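Side-chain contact in IPT/TIG domain-containing protein BACOVA_02650 (Bacteroides ovatus, PDB 5E7H), which binds polysaccharide at the bacterial cell surface and probably captures xyloglucan before its transport into the periplasm for degradation: residues A[97-101]-A[102-106]. Residues are numbered along the deposited sequence; the frame is centred on the assembly and turned at random.
Sequences GSHVW and GDCSF
Between H99 and F106 the backbone leaves strand 98-101, turns through G102 to C104 and enters strand 105-108, bringing side chains from both strands together inside the bend. The chain turns at G102 with a positive phi, a region readily open to glycine. H99 and F106 form an edge-to-face pair, the edge of the phenyl ring directed at one face of the imidazole, with centroids 4.9 Å apart and planes at 66°. F106 CZ reaches within 3.5 Å of H99 ND1, and CE2 lies over the same face near its rim; the backbone N of W101 lies over the other face. With CG anti to the backbone N (chi1 174°), the H99 ring extends into the bend, where C104 SG approaches obliquely, 3.6 Å from H99 CE1. The bend belongs to the xyloglucan-binding domain and crosses between two antiparallel beta-sheets: 98-101 is an outermost strand, paired with 133-142, whereas 105-108 pairs with 121-126. A classic beta bulge sets V100 and W101 opposite the single residue Y140 of strand 133-142, and the W101 ring stacks on that tyrosine. At the polar rim of the imidazole, ND1 is hydrogen-bonded to S139 of strand 133-142, which, together with a water at the other ring nitrogen, would restrict rotation about chi2. H99 NE2 lies 2.8 Å from this water, in the plane of the ring. The same water donates a hydrogen bond to G102 O over 2.9 Å, linking the imidazole to the backbone of the turn.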
ATOM      1  N   GLY A  97       1.857 -15.108   3.756  1.00 17.50           N
ATOM      2  CA  GLY A  97       1.602 -15.479   2.382  1.00 17.53           C
ATOM      3  C   GLY A  97       2.858 -15.975   1.689  1.00 20.62           C
ATOM      4  O   GLY A  97       3.964 -16.017   2.266  1.00 22.63           O
ATOM      5  N   SER A  98       2.715 -16.367   0.430  1.00 19.30           N
ATOM      6  CA  SER A  98       3.862 -16.850  -0.323  1.00 20.22           C
ATOM      7  C   SER A  98       3.594 -16.872  -1.814  1.00 20.92           C
ATOM      8  O   SER A  98       2.473 -17.069  -2.270  1.00 24.71           O
ATOM      9  CB  SER A  98       4.260 -18.242   0.147  1.00 27.35           C
ATOM     10  OG  SER A  98       3.203 -19.160  -0.007  1.00 31.36           O
ATOM     11  N   HIS A  99       4.655 -16.668  -2.564  1.00 20.80           N
ATOM     12  CA  HIS A  99       4.650 -16.866  -3.998  1.00 17.85           C
ATOM     13  C   HIS A  99       4.589 -18.351  -4.347  1.00 19.63           C
ATOM     14  O   HIS A  99       5.305 -19.157  -3.754  1.00 21.93           O
ATOM     15  CB  HIS A  99       5.918 -16.239  -4.578  1.00 17.99           C
ATOM     16  CG  HIS A  99       6.117 -16.492  -6.030  1.00 19.96           C
ATOM     17  ND1 HIS A  99       5.488 -15.753  -7.010  1.00 17.94           N
ATOM     18  CD2 HIS A  99       6.928 -17.363  -6.674  1.00 21.24           C
ATOM     19  CE1 HIS A  99       5.880 -16.187  -8.196  1.00 17.71           C
ATOM     20  NE2 HIS A  99       6.760 -17.159  -8.019  1.00 22.53           N
ATOM     21  N   VAL A 100       3.733 -18.725  -5.296  1.00 18.22           N
ATOM     22  CA  VAL A 100       3.677 -20.106  -5.770  1.00 17.49           C
ATOM     23  C   VAL A 100       4.376 -20.271  -7.123  1.00 21.30           C
ATOM     24  O   VAL A 100       5.255 -21.124  -7.270  1.00 23.19           O
ATOM     25  CB  VAL A 100       2.219 -20.605  -5.894  1.00 19.45           C
ATOM     26  CG1 VAL A 100       2.169 -22.102  -6.249  1.00 23.98           C
ATOM     27  CG2 VAL A 100       1.470 -20.323  -4.588  1.00 21.19           C
ATOM     28  N   TRP A 101       3.979 -19.471  -8.107  1.00 18.61           N
ATOM     29  CA  TRP A 101       4.550 -19.576  -9.457  1.00 19.77           C
ATOM     30  C   TRP A 101       4.353 -18.261 -10.212  1.00 17.52           C
ATOM     31  O   TRP A 101       3.531 -17.432  -9.837  1.00 17.00           O
ATOM     32  CB  TRP A 101       3.950 -20.762 -10.244  1.00 20.91           C
ATOM     33  CG  TRP A 101       2.485 -20.671 -10.561  1.00 20.93           C
ATOM     34  CD1 TRP A 101       1.464 -21.252  -9.864  1.00 21.00           C
ATOM     35  CD2 TRP A 101       1.867 -19.961 -11.650  1.00 19.91           C
ATOM     36  NE1 TRP A 101       0.258 -20.951 -10.446  1.00 24.07           N
ATOM     37  CE2 TRP A 101       0.476 -20.161 -11.541  1.00 21.43           C
ATOM     38  CE3 TRP A 101       2.356 -19.181 -12.704  1.00 23.38           C
ATOM     39  CZ2 TRP A 101      -0.432 -19.607 -12.440  1.00 25.40           C
ATOM     40  CZ3 TRP A 101       1.452 -18.642 -13.599  1.00 27.57           C
ATOM     41  CH2 TRP A 101       0.079 -18.841 -13.453  1.00 28.08           C
ATOM     42  N   GLY A 102       5.150 -18.088 -11.263  1.00 20.63           N
ATOM     43  CA  GLY A 102       5.070 -16.909 -12.095  1.00 19.64           C
ATOM     44  C   GLY A 102       6.433 -16.395 -12.500  1.00 20.66           C
ATOM     45  O   GLY A 102       7.447 -16.651 -11.837  1.00 23.24           O
ATOM     46  N   ASP A 103       6.455 -15.688 -13.624  1.00 17.41           N
ATOM     47  CA  ASP A 103       7.656 -15.008 -14.112  1.00 17.86           C
ATOM     48  C   ASP A 103       7.699 -13.629 -13.474  1.00 18.27           C
ATOM     49  O   ASP A 103       6.962 -12.737 -13.871  1.00 17.46           O
ATOM     50  CB  ASP A 103       7.610 -14.921 -15.637  1.00 19.12           C
ATOM     51  CG  ASP A 103       8.882 -14.350 -16.248  1.00 26.28           C
ATOM     52  OD1 ASP A 103       9.796 -13.945 -15.507  1.00 25.86           O
ATOM     53  OD2 ASP A 103       8.943 -14.308 -17.491  1.00 28.97           O
ATOM     54  N   CYS A 104       8.557 -13.471 -12.469  1.00 17.91           N
ATOM     55  CA  CYS A 104       8.680 -12.206 -11.739  1.00 15.66           C
ATOM     56  C   CYS A 104       9.981 -12.260 -10.950  1.00 18.67           C
ATOM     57  O   CYS A 104      10.749 -13.212 -11.072  1.00 22.51           O
ATOM     58  CB  CYS A 104       7.478 -11.968 -10.834  1.00 16.43           C
ATOM     59  SG  CYS A 104       7.301 -13.200  -9.495  1.00 18.96           S
ATOM     60  N   SER A 105      10.243 -11.230 -10.161  1.00 16.87           N
ATOM     61  CA  SER A 105      11.416 -11.224  -9.314  1.00 17.29           C
ATOM     62  C   SER A 105      11.017 -10.865  -7.893  1.00 15.13           C
ATOM     63  O   SER A 105       9.901 -10.424  -7.649  1.00 15.87           O
ATOM     64  CB  SER A 105      12.455 -10.236  -9.847  1.00 20.63           C
ATOM     65  OG  SER A 105      11.915  -8.937  -9.912  1.00 21.88           O
ATOM     66  N   PHE A 106      11.941 -11.121  -6.971  1.00 17.31           N
ATOM     67  CA  PHE A 106      11.797 -10.753  -5.573  1.00 15.76           C
ATOM     68  C   PHE A 106      13.087 -10.079  -5.156  1.00 18.46           C
ATOM     69  O   PHE A 106      14.187 -10.566  -5.459  1.00 20.53           O
ATOM     70  CB  PHE A 106      11.475 -11.984  -4.736  1.00 15.90           C
ATOM     71  CG  PHE A 106      10.113 -12.491  -5.021  1.00 14.75           C
ATOM     72  CD1 PHE A 106       9.020 -11.842  -4.493  1.00 15.26           C
ATOM     73  CD2 PHE A 106       9.919 -13.519  -5.910  1.00 17.41           C
ATOM     74  CE1 PHE A 106       7.744 -12.234  -4.808  1.00 15.48           C
ATOM     75  CE2 PHE A 106       8.635 -13.929  -6.219  1.00 17.39           C
ATOM     76  CZ  PHE A 106       7.550 -13.285  -5.660  1.00 16.50           C
TER
HETATM   77  O   HOH W   1       8.464 -18.528  -9.831  1.00 34.73           O